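Local coordinates for protein myosin-I heavy chain (PDB 5EJR) that is an unconventional class VII motor that moves on actin with ATPase activity and acts in the early steps of phagocytosis and adhesion, here seen as its tail MyTH4-FERM unit, at residues 41-46 with 114-119; 68-73 with 91-96; 51-56 with 108-113. All blocks are in the same frame, centred on the assembly; numbering follows the deposited sequence.

Contact 1: residues 41-46 with 114-119; sequences AFYFNK and QTNKNP
The phenyl ring of Phe44 lies on the carboxamide of Asn118, the two planes 18° apart, with Asn118 OD1 3.7 Å above the ring plane over its centre. The aliphatic chain of Lys46 passes the edge of the ring, its CD in the ring plane, while Pro119 crosses the ring at about a right angle and brings CD to 3.5 Å from Phe44 CE1. Gln114 approaches from the CD2 and CE2 side, its amide turned only 15° from the ring. The CB of Phe44 points toward 114-119, and its CG stands anti to the backbone N (chi1 172°). The second ring, that of Tyr43, carries Lys117 CE on one face, 3.9 Å from the ring centroid in a CH-pi contact, and has Asn116 ND2 in plane at its edge, 3.4 Å from CD1.

Both segments are loops of the MyTH4 domain, a helical bundle: 114-119 joins helix 104-113 to helix 121-137, and the loop holding 41-46 precedes helix 58-75. Their backbones are tied where Phe44 N donates to Asn116 O at 2.9 Å. One residue on, the bent side chain of Gln114 pairs with the backbone of Asn45: OE1 accepts from Asn45 N at 3.2 Å, on an in-plane lone pair, and NE2 returns a weak bond to Asn45 O. The two bonds, the second of them weak, help to set the rotation of the amide beside Phe44. Asn116 ND2 adds a weak bond to Phe42 O. Asn118 ND2 is hydrogen-bonded to Ser123 OG and weakly to Gln114 O; OD1 accepts from Lys120 N and from a water that accepts from Lys46 NZ, the water oxygen 3.0 Å from NZ.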
loop_
_atom_site.group_PDB
_atom_site.type_symbol
_atom_site.label_atom_id
_atom_site.label_comp_id
_atom_site.label_asym_id
_atom_site.label_seq_id
_atom_site.Cartn_x
_atom_site.Cartn_y
_atom_site.Cartn_z
ATOM N N ALA A 41 -1.465 -16.778 -36.435
ATOM C CA ALA A 41 -0.840 -15.877 -35.476
ATOM C C ALA A 41 -1.749 -15.714 -34.251
ATOM O O ALA A 41 -1.252 -15.387 -33.182
ATOM C CB ALA A 41 -0.572 -14.525 -36.122
ATOM N N PHE A 42 -3.071 -15.962 -34.412
ATOM C CA PHE A 42 -4.071 -15.897 -33.344
ATOM C C PHE A 42 -4.143 -17.192 -32.521
ATOM O O PHE A 42 -4.921 -17.262 -31.568
ATOM C CB PHE A 42 -5.458 -15.626 -33.938
ATOM C CG PHE A 42 -5.676 -14.248 -34.506
ATOM C CD1 PHE A 42 -5.657 -13.126 -33.681
ATOM C CD2 PHE A 42 -5.974 -14.074 -35.851
ATOM C CE1 PHE A 42 -5.892 -11.853 -34.201
ATOM C CE2 PHE A 42 -6.215 -12.801 -36.369
ATOM C CZ PHE A 42 -6.178 -11.702 -35.539
ATOM N N TYR A 43 -3.372 -18.218 -32.900
ATOM C CA TYR A 43 -3.443 -19.511 -32.241
ATOM C C TYR A 43 -2.257 -19.800 -31.344
ATOM O O TYR A 43 -1.129 -19.399 -31.655
ATOM C CB TYR A 43 -3.631 -20.649 -33.276
ATOM C CG TYR A 43 -4.791 -20.489 -34.240
ATOM C CD1 TYR A 43 -5.982 -19.892 -33.837
ATOM C CD2 TYR A 43 -4.734 -21.020 -35.525
ATOM C CE1 TYR A 43 -7.044 -19.726 -34.722
ATOM C CE2 TYR A 43 -5.810 -20.904 -36.405
ATOM C CZ TYR A 43 -6.963 -20.248 -35.999
ATOM O OH TYR A 43 -8.035 -20.116 -36.848
ATOM N N PHE A 44 -2.520 -20.532 -30.242
ATOM C CA PHE A 44 -1.527 -20.971 -29.260
ATOM C C PHE A 44 -0.390 -21.771 -29.907
ATOM O O PHE A 44 -0.624 -22.558 -30.820
ATOM C CB PHE A 44 -2.188 -21.805 -28.131
ATOM C CG PHE A 44 -1.218 -22.468 -27.168
ATOM C CD1 PHE A 44 -0.678 -23.721 -27.444
ATOM C CD2 PHE A 44 -0.796 -21.811 -26.016
ATOM C CE1 PHE A 44 0.270 -24.300 -26.590
ATOM C CE2 PHE A 44 0.137 -22.401 -25.153
ATOM C CZ PHE A 44 0.666 -23.639 -25.448
ATOM N N ASN A 45 0.829 -21.572 -29.407
ATOM C CA ASN A 45 2.020 -22.305 -29.800
ATOM C C ASN A 45 2.910 -22.441 -28.582
ATOM O O ASN A 45 3.047 -21.494 -27.804
ATOM C CB ASN A 45 2.757 -21.644 -30.965
ATOM C CG ASN A 45 3.719 -22.576 -31.659
ATOM O OD1 ASN A 45 4.687 -23.082 -31.067
ATOM N ND2 ASN A 45 3.456 -22.846 -32.928
ATOM N N LYS A 46 3.502 -23.631 -28.414
ATOM C CA LYS A 46 4.368 -23.982 -27.285
ATOM C C LYS A 46 5.728 -23.277 -27.313
ATOM O O LYS A 46 6.416 -23.261 -26.292
ATOM C CB LYS A 46 4.576 -25.515 -27.215
ATOM C CG LYS A 46 3.312 -26.340 -26.950
ATOM C CD LYS A 46 3.041 -26.551 -25.457
ATOM C CE LYS A 46 1.863 -27.464 -25.213
ATOM N NZ LYS A 46 1.420 -27.433 -23.793
ATOM N N GLN A 114 -2.645 -16.885 -26.856
ATOM C CA GLN A 114 -2.257 -18.044 -26.071
ATOM C C GLN A 114 -3.448 -18.772 -25.399
ATOM O O GLN A 114 -3.283 -19.905 -24.953
ATOM C CB GLN A 114 -1.152 -17.671 -25.094
ATOM C CG GLN A 114 0.196 -17.400 -25.790
ATOM C CD GLN A 114 0.812 -18.640 -26.413
ATOM O OE1 GLN A 114 0.601 -18.960 -27.589
ATOM N NE2 GLN A 114 1.570 -19.375 -25.628
ATOM N N THR A 115 -4.651 -18.175 -25.424
ATOM C CA THR A 115 -5.875 -18.803 -24.883
ATOM C C THR A 115 -6.645 -19.559 -25.987
ATOM O O THR A 115 -7.487 -20.398 -25.677
ATOM C CB THR A 115 -6.828 -17.765 -24.248
ATOM O OG1 THR A 115 -7.501 -17.029 -25.266
ATOM C CG2 THR A 115 -6.143 -16.832 -23.267
ATOM N N ASN A 116 -6.397 -19.210 -27.258
ATOM C CA ASN A 116 -7.058 -19.780 -28.435
ATOM C C ASN A 116 -6.344 -21.052 -28.908
ATOM O O ASN A 116 -5.186 -20.988 -29.313
ATOM C CB ASN A 116 -7.101 -18.726 -29.550
ATOM C CG ASN A 116 -8.267 -18.807 -30.499
ATOM O OD1 ASN A 116 -9.376 -19.229 -30.151
ATOM N ND2 ASN A 116 -8.067 -18.295 -31.700
ATOM N N LYS A 117 -7.041 -22.207 -28.836
ATOM C CA LYS A 117 -6.568 -23.543 -29.244
ATOM C C LYS A 117 -5.337 -23.992 -28.437
ATOM O O LYS A 117 -4.317 -24.418 -28.983
ATOM C CB LYS A 117 -6.355 -23.661 -30.775
ATOM C CG LYS A 117 -7.610 -23.360 -31.601
ATOM C CD LYS A 117 -7.386 -23.583 -33.100
ATOM C CE LYS A 117 -8.513 -23.048 -33.963
ATOM N NZ LYS A 117 -9.789 -23.795 -33.779
ATOM N N ASN A 118 -5.468 -23.898 -27.115
ATOM C CA ASN A 118 -4.455 -24.299 -26.160
ATOM C C ASN A 118 -4.764 -25.766 -25.778
ATOM O O ASN A 118 -5.900 -26.052 -25.390
ATOM C CB ASN A 118 -4.536 -23.373 -24.932
ATOM C CG ASN A 118 -3.379 -23.443 -23.972
ATOM O OD1 ASN A 118 -2.747 -24.482 -23.777
ATOM N ND2 ASN A 118 -3.089 -22.320 -23.325
ATOM N N PRO A 119 -3.798 -26.712 -25.859
ATOM C CA PRO A 119 -4.116 -28.112 -25.509
ATOM C C PRO A 119 -4.357 -28.344 -24.017
ATOM O O PRO A 119 -4.727 -29.455 -23.625
ATOM C CB PRO A 119 -2.891 -28.891 -26.011
ATOM C CG PRO A 119 -1.773 -27.905 -25.961
ATOM C CD PRO A 119 -2.399 -26.578 -26.319
HETATM O O HOH W 1 -0.566 -25.582 -22.602
#

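Contact 2: residues 68-73 with 91-96; sequences FSEIMM and QSIISR
Glu70 and Ile93 make the close-packed part of this helix pair, with Glu70 CB 3.7 Å from Ile93 CG1. The chain of Ile93 reaches across to helix 58-75, where CD1 lies 3.6 Å from Ile71 N and meets Ile71 CG1 with the two side chains at about a right angle. Leu130 of helix 121-137 touches both isoleucines, which places this side in the interior of the MyTH4 helical bundle. The axes of the segments are 9.8 Å apart at an angle of 144°, roughly antiparallel.

The other side is polar; Glu70 and Ser92 are partly exposed there, while Arg96 is buried. The extended Glu70 chain presents OE1 to three donors. Ser92 OG lies 2.8 Å from OE1, and Arg96 forms a salt bridge, NH1 and NH2 both donating end-on to Glu70 OE1, which is 2.8 Å from NH1. OE1 lies in the guanidinium plane, whereas both nitrogens come from above the carboxylate plane, the carboxylate and guanidinium planes being 56° apart. Arg96 NH1 also bonds to Asn67 OD1, a turn before Glu70. Gathering two N-H groups and a hydroxyl on a single oxygen would concentrate negative charge on OE1 and probably favours the ionised carboxylate.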
loop_
_atom_site.group_PDB
_atom_site.type_symbol
_atom_site.label_atom_id
_atom_site.label_comp_id
_atom_site.label_asym_id
_atom_site.label_seq_id
_atom_site.Cartn_x
_atom_site.Cartn_y
_atom_site.Cartn_z
ATOM N N PHE A 68 6.380 -11.886 -24.140
ATOM C CA PHE A 68 5.765 -13.141 -24.546
ATOM C C PHE A 68 6.211 -14.282 -23.676
ATOM O O PHE A 68 5.357 -14.998 -23.154
ATOM C CB PHE A 68 5.996 -13.449 -26.030
ATOM C CG PHE A 68 5.065 -14.528 -26.525
ATOM C CD1 PHE A 68 3.766 -14.224 -26.910
ATOM C CD2 PHE A 68 5.481 -15.850 -26.591
ATOM C CE1 PHE A 68 2.905 -15.222 -27.362
ATOM C CE2 PHE A 68 4.615 -16.849 -27.026
ATOM C CZ PHE A 68 3.339 -16.526 -27.418
ATOM N N SER A 69 7.532 -14.416 -23.459
ATOM C CA SER A 69 8.079 -15.464 -22.596
ATOM C C SER A 69 7.564 -15.338 -21.148
ATOM O O SER A 69 7.397 -16.354 -20.484
ATOM C CB SER A 69 9.606 -15.501 -22.655
ATOM O OG SER A 69 10.219 -14.385 -22.035
ATOM N N GLU A 70 7.262 -14.097 -20.688
ATOM C CA GLU A 70 6.721 -13.849 -19.348
ATOM C C GLU A 70 5.260 -14.310 -19.262
ATOM O O GLU A 70 4.877 -14.931 -18.265
ATOM C CB GLU A 70 6.906 -12.382 -18.932
ATOM C CG GLU A 70 8.367 -12.061 -18.653
ATOM C CD GLU A 70 8.721 -10.667 -18.182
ATOM O OE1 GLU A 70 7.832 -9.786 -18.154
ATOM O OE2 GLU A 70 9.912 -10.450 -17.866
ATOM N N ILE A 71 4.466 -14.050 -20.328
ATOM C CA ILE A 71 3.078 -14.513 -20.447
ATOM C C ILE A 71 3.078 -16.057 -20.344
ATOM O O ILE A 71 2.333 -16.630 -19.543
ATOM C CB ILE A 71 2.422 -13.959 -21.740
ATOM C CG1 ILE A 71 2.166 -12.446 -21.583
ATOM C CG2 ILE A 71 1.131 -14.713 -22.093
ATOM C CD1 ILE A 71 1.431 -11.727 -22.728
ATOM N N MET A 72 4.008 -16.704 -21.080
ATOM C CA MET A 72 4.221 -18.154 -21.078
ATOM C C MET A 72 4.564 -18.682 -19.686
ATOM O O MET A 72 4.087 -19.745 -19.306
ATOM C CB MET A 72 5.302 -18.532 -22.101
ATOM C CG MET A 72 4.853 -18.362 -23.543
ATOM S SD MET A 72 6.031 -19.058 -24.743
ATOM C CE MET A 72 6.049 -20.780 -24.231
ATOM N N MET A 73 5.351 -17.923 -18.914
ATOM C CA MET A 73 5.728 -18.247 -17.536
ATOM C C MET A 73 4.510 -18.168 -16.631
ATOM O O MET A 73 4.351 -19.003 -15.749
ATOM C CB MET A 73 6.784 -17.259 -17.030
ATOM C CG MET A 73 8.155 -17.512 -17.573
ATOM S SD MET A 73 9.239 -16.092 -17.337
ATOM C CE MET A 73 9.803 -16.409 -15.799
ATOM N N GLN A 91 3.353 -9.066 -12.419
ATOM C CA GLN A 91 3.657 -7.674 -12.047
ATOM C C GLN A 91 4.582 -7.026 -13.106
ATOM O O GLN A 91 4.348 -5.885 -13.496
ATOM C CB GLN A 91 4.296 -7.607 -10.661
ATOM C CG GLN A 91 3.254 -7.590 -9.546
ATOM C CD GLN A 91 3.831 -8.076 -8.249
ATOM O OE1 GLN A 91 4.982 -7.801 -7.898
ATOM N NE2 GLN A 91 3.056 -8.844 -7.518
ATOM N N SER A 92 5.573 -7.799 -13.622
ATOM C CA SER A 92 6.500 -7.389 -14.690
ATOM C C SER A 92 5.729 -7.047 -15.970
ATOM O O SER A 92 5.938 -5.969 -16.531
ATOM C CB SER A 92 7.525 -8.487 -14.960
ATOM O OG SER A 92 8.418 -8.107 -15.991
ATOM N N ILE A 93 4.776 -7.935 -16.381
ATOM C CA ILE A 93 3.935 -7.775 -17.567
ATOM C C ILE A 93 3.097 -6.529 -17.478
ATOM O O ILE A 93 3.040 -5.774 -18.446
ATOM C CB ILE A 93 3.058 -9.036 -17.847
ATOM C CG1 ILE A 93 3.927 -10.293 -18.078
ATOM C CG2 ILE A 93 2.087 -8.812 -19.033
ATOM C CD1 ILE A 93 3.184 -11.623 -17.948
ATOM N N ILE A 94 2.421 -6.317 -16.339
ATOM C CA ILE A 94 1.559 -5.149 -16.198
ATOM C C ILE A 94 2.417 -3.881 -16.114
ATOM O O ILE A 94 2.050 -2.877 -16.728
ATOM C CB ILE A 94 0.507 -5.325 -15.068
ATOM C CG1 ILE A 94 -0.691 -6.168 -15.604
ATOM C CG2 ILE A 94 0.004 -3.985 -14.515
ATOM C CD1 ILE A 94 -1.218 -7.078 -14.639
ATOM N N SER A 95 3.590 -3.960 -15.459
ATOM C CA SER A 95 4.518 -2.816 -15.370
ATOM C C SER A 95 4.941 -2.411 -16.792
ATOM O O SER A 95 4.838 -1.231 -17.153
ATOM C CB SER A 95 5.733 -3.165 -14.516
ATOM O OG SER A 95 6.748 -2.180 -14.642
ATOM N N ARG A 96 5.317 -3.418 -17.631
ATOM C CA ARG A 96 5.692 -3.178 -19.029
ATOM C C ARG A 96 4.552 -2.479 -19.773
ATOM O O ARG A 96 4.799 -1.510 -20.484
ATOM C CB ARG A 96 6.115 -4.493 -19.710
ATOM C CG ARG A 96 6.668 -4.340 -21.138
ATOM C CD ARG A 96 7.165 -5.649 -21.713
ATOM N NE ARG A 96 8.274 -6.239 -20.953
ATOM C CZ ARG A 96 8.153 -7.250 -20.097
ATOM N NH1 ARG A 96 6.961 -7.795 -19.863
ATOM N NH2 ARG A 96 9.215 -7.712 -19.452
#

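Contact 3: residues 51-56 with 108-113; sequences ESLIEM and YCQAYR
Leu53 directs its two methyl groups at different parts of helix 104-113. Its CG is anti to its carbonyl carbon (chi1 -56°) and its CD1 anti to CA (chi2 -177°). CD1 comes down on the helix backbone, 3.8 Å from Gln110 N. The same methyl meets the side chains of Gln110, at CG, and of Cys109, whose CB is 4.1 Å from Leu53 CD1. The other branch, CD2, turns to Arg113 and lies 3.8 Å from NH1, oblique to the guanidinium. The arginine, with CG anti to its backbone N, is extended from CG to NE and crosses the leucine obliquely, with Arg113 CD also near Leu53 CD1 and CD2.

This is a loop-on-helix contact in the helical MyTH4 domain: 51-56 leads into helix 58-75 and packs against the C-terminal part of helix 104-113. Leu53 N is bonded to Glu106 of that helix.

The polar ends around the leucine are held by other residues. Gln110 runs straight beyond CG; its NE2 donates to Ala64 O and its OE1 accepts from Asn67, both on helix 58-75. Arg113 NH1 donates to Ala41 O. Ile54, with CD1 anti to CA (chi2 157°), brings CD1 to 4.2 Å from Cys109 SG. Ser52 OG donates to Ile54 O at 2.7 Å, bridging Leu53 along the chain, and is bonded as well to Arg15.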
loop_
_atom_site.group_PDB
_atom_site.type_symbol
_atom_site.label_atom_id
_atom_site.label_comp_id
_atom_site.label_asym_id
_atom_site.label_seq_id
_atom_site.Cartn_x
_atom_site.Cartn_y
_atom_site.Cartn_z
ATOM N N GLU A 51 9.610 -12.630 -32.915
ATOM C CA GLU A 51 9.294 -11.234 -33.235
ATOM C C GLU A 51 7.886 -10.915 -32.720
ATOM O O GLU A 51 7.084 -11.835 -32.549
ATOM C CB GLU A 51 9.361 -10.998 -34.760
ATOM C CG GLU A 51 8.490 -11.935 -35.585
ATOM C CD GLU A 51 8.757 -11.986 -37.077
ATOM O OE1 GLU A 51 9.946 -11.996 -37.476
ATOM O OE2 GLU A 51 7.773 -12.079 -37.845
ATOM N N SER A 52 7.566 -9.624 -32.521
ATOM C CA SER A 52 6.245 -9.199 -32.051
ATOM C C SER A 52 5.140 -9.589 -33.042
ATOM O O SER A 52 5.425 -9.757 -34.227
ATOM C CB SER A 52 6.222 -7.695 -31.808
ATOM O OG SER A 52 6.344 -6.943 -33.003
ATOM N N LEU A 53 3.886 -9.733 -32.551
ATOM C CA LEU A 53 2.717 -10.074 -33.373
ATOM C C LEU A 53 2.323 -8.891 -34.256
ATOM O O LEU A 53 1.967 -9.079 -35.421
ATOM C CB LEU A 53 1.502 -10.498 -32.510
ATOM C CG LEU A 53 1.660 -11.655 -31.516
ATOM C CD1 LEU A 53 0.332 -11.949 -30.840
ATOM C CD2 LEU A 53 2.167 -12.935 -32.194
ATOM N N ILE A 54 2.362 -7.681 -33.697
ATOM C CA ILE A 54 2.020 -6.465 -34.436
ATOM C C ILE A 54 3.295 -5.890 -35.061
ATOM O O ILE A 54 4.356 -5.925 -34.434
ATOM C CB ILE A 54 1.268 -5.449 -33.520
ATOM C CG1 ILE A 54 -0.135 -5.979 -33.152
ATOM C CG2 ILE A 54 1.171 -4.036 -34.141
ATOM C CD1 ILE A 54 -0.726 -5.392 -31.867
ATOM N N GLU A 55 3.193 -5.384 -36.304
ATOM C CA GLU A 55 4.334 -4.757 -36.957
ATOM C C GLU A 55 4.530 -3.410 -36.278
ATOM O O GLU A 55 3.612 -2.573 -36.257
ATOM C CB GLU A 55 4.111 -4.581 -38.468
ATOM C CG GLU A 55 5.358 -4.105 -39.202
ATOM C CD GLU A 55 5.166 -3.834 -40.680
ATOM O OE1 GLU A 55 5.376 -4.774 -41.481
ATOM O OE2 GLU A 55 4.799 -2.692 -41.041
ATOM N N MET A 56 5.705 -3.244 -35.663
ATOM C CA MET A 56 6.111 -2.024 -34.967
ATOM C C MET A 56 7.634 -1.919 -34.968
ATOM O O MET A 56 8.304 -2.861 -35.403
ATOM C CB MET A 56 5.548 -1.994 -33.532
ATOM C CG MET A 56 6.025 -3.134 -32.667
ATOM S SD MET A 56 4.877 -3.467 -31.316
ATOM C CE MET A 56 5.855 -4.451 -30.379
ATOM N N TYR A 108 -2.266 -7.495 -25.024
ATOM C CA TYR A 108 -3.628 -8.053 -25.095
ATOM C C TYR A 108 -3.741 -9.151 -26.167
ATOM O O TYR A 108 -4.377 -10.165 -25.925
ATOM C CB TYR A 108 -4.652 -6.954 -25.407
ATOM C CG TYR A 108 -5.233 -6.271 -24.187
ATOM C CD1 TYR A 108 -6.345 -6.797 -23.532
ATOM C CD2 TYR A 108 -4.721 -5.059 -23.733
ATOM C CE1 TYR A 108 -6.915 -6.146 -22.435
ATOM C CE2 TYR A 108 -5.257 -4.419 -22.616
ATOM C CZ TYR A 108 -6.361 -4.959 -21.978
ATOM O OH TYR A 108 -6.914 -4.288 -20.917
ATOM N N CYS A 109 -3.122 -8.934 -27.351
ATOM C CA CYS A 109 -3.097 -9.905 -28.451
ATOM C C CYS A 109 -2.272 -11.125 -28.078
ATOM O O CYS A 109 -2.743 -12.225 -28.316
ATOM C CB CYS A 109 -2.608 -9.265 -29.744
ATOM S SG CYS A 109 -3.722 -8.003 -30.407
ATOM N N GLN A 110 -1.089 -10.957 -27.433
ATOM C CA GLN A 110 -0.264 -12.112 -27.015
ATOM C C GLN A 110 -0.988 -12.976 -25.997
ATOM O O GLN A 110 -0.838 -14.201 -26.026
ATOM C CB GLN A 110 1.071 -11.690 -26.390
ATOM C CG GLN A 110 2.114 -11.133 -27.347
ATOM C CD GLN A 110 3.414 -10.788 -26.639
ATOM O OE1 GLN A 110 3.551 -10.885 -25.411
ATOM N NE2 GLN A 110 4.426 -10.429 -27.412
ATOM N N ALA A 111 -1.712 -12.328 -25.042
ATOM C CA ALA A 111 -2.413 -13.036 -23.975
ATOM C C ALA A 111 -3.557 -13.822 -24.595
ATOM O O ALA A 111 -3.676 -15.019 -24.326
ATOM C CB ALA A 111 -2.932 -12.050 -22.926
ATOM N N TYR A 112 -4.356 -13.162 -25.455
ATOM C CA TYR A 112 -5.494 -13.770 -26.131
ATOM C C TYR A 112 -5.090 -14.945 -27.037
ATOM O O TYR A 112 -5.671 -16.027 -26.925
ATOM C CB TYR A 112 -6.342 -12.742 -26.903
ATOM C CG TYR A 112 -7.510 -13.425 -27.579
ATOM C CD1 TYR A 112 -8.630 -13.815 -26.847
ATOM C CD2 TYR A 112 -7.432 -13.825 -28.913
ATOM C CE1 TYR A 112 -9.670 -14.533 -27.442
ATOM C CE2 TYR A 112 -8.466 -14.541 -29.517
ATOM C CZ TYR A 112 -9.578 -14.895 -28.776
ATOM O OH TYR A 112 -10.591 -15.596 -29.372
ATOM N N ARG A 113 -4.102 -14.732 -27.924
ATOM C CA ARG A 113 -3.573 -15.767 -28.832
ATOM C C ARG A 113 -3.251 -17.039 -28.038
ATOM O O ARG A 113 -3.584 -18.140 -28.471
ATOM C CB ARG A 113 -2.311 -15.248 -29.551
ATOM C CG ARG A 113 -1.373 -16.331 -30.084
ATOM C CD ARG A 113 0.056 -15.848 -30.116
ATOM N NE ARG A 113 1.011 -16.931 -30.306
ATOM C CZ ARG A 113 1.545 -17.260 -31.478
ATOM N NH1 ARG A 113 1.178 -16.624 -32.583
ATOM N NH2 ARG A 113 2.441 -18.233 -31.557
#

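In the fold
All three contacts belong to the MyTH4 domain, on the same side of the chain's centre. Along the chain, 41-46 and 51-56 come first, then helix 58-75, helix 86-99 and helix 104-113, and last the loop 114-119; contact 2 is thus enclosed in sequence by contact 3, and both by contact 1. The centres of contacts 1 and 3 are about 12 Å apart. Those of contacts 2 and 3 are about 13 Å apart, and those of contacts 1 and 2 about 17 Å. Arg113 of contact 3 packs on Tyr43 and Asn45 of contact 1, Phe68 of contact 2 packs on Gln114 and Arg113, and Ile71 packs on Gln110. The lead-in to helix 58-75 is thereby fastened to helix 104-113 and its following loop.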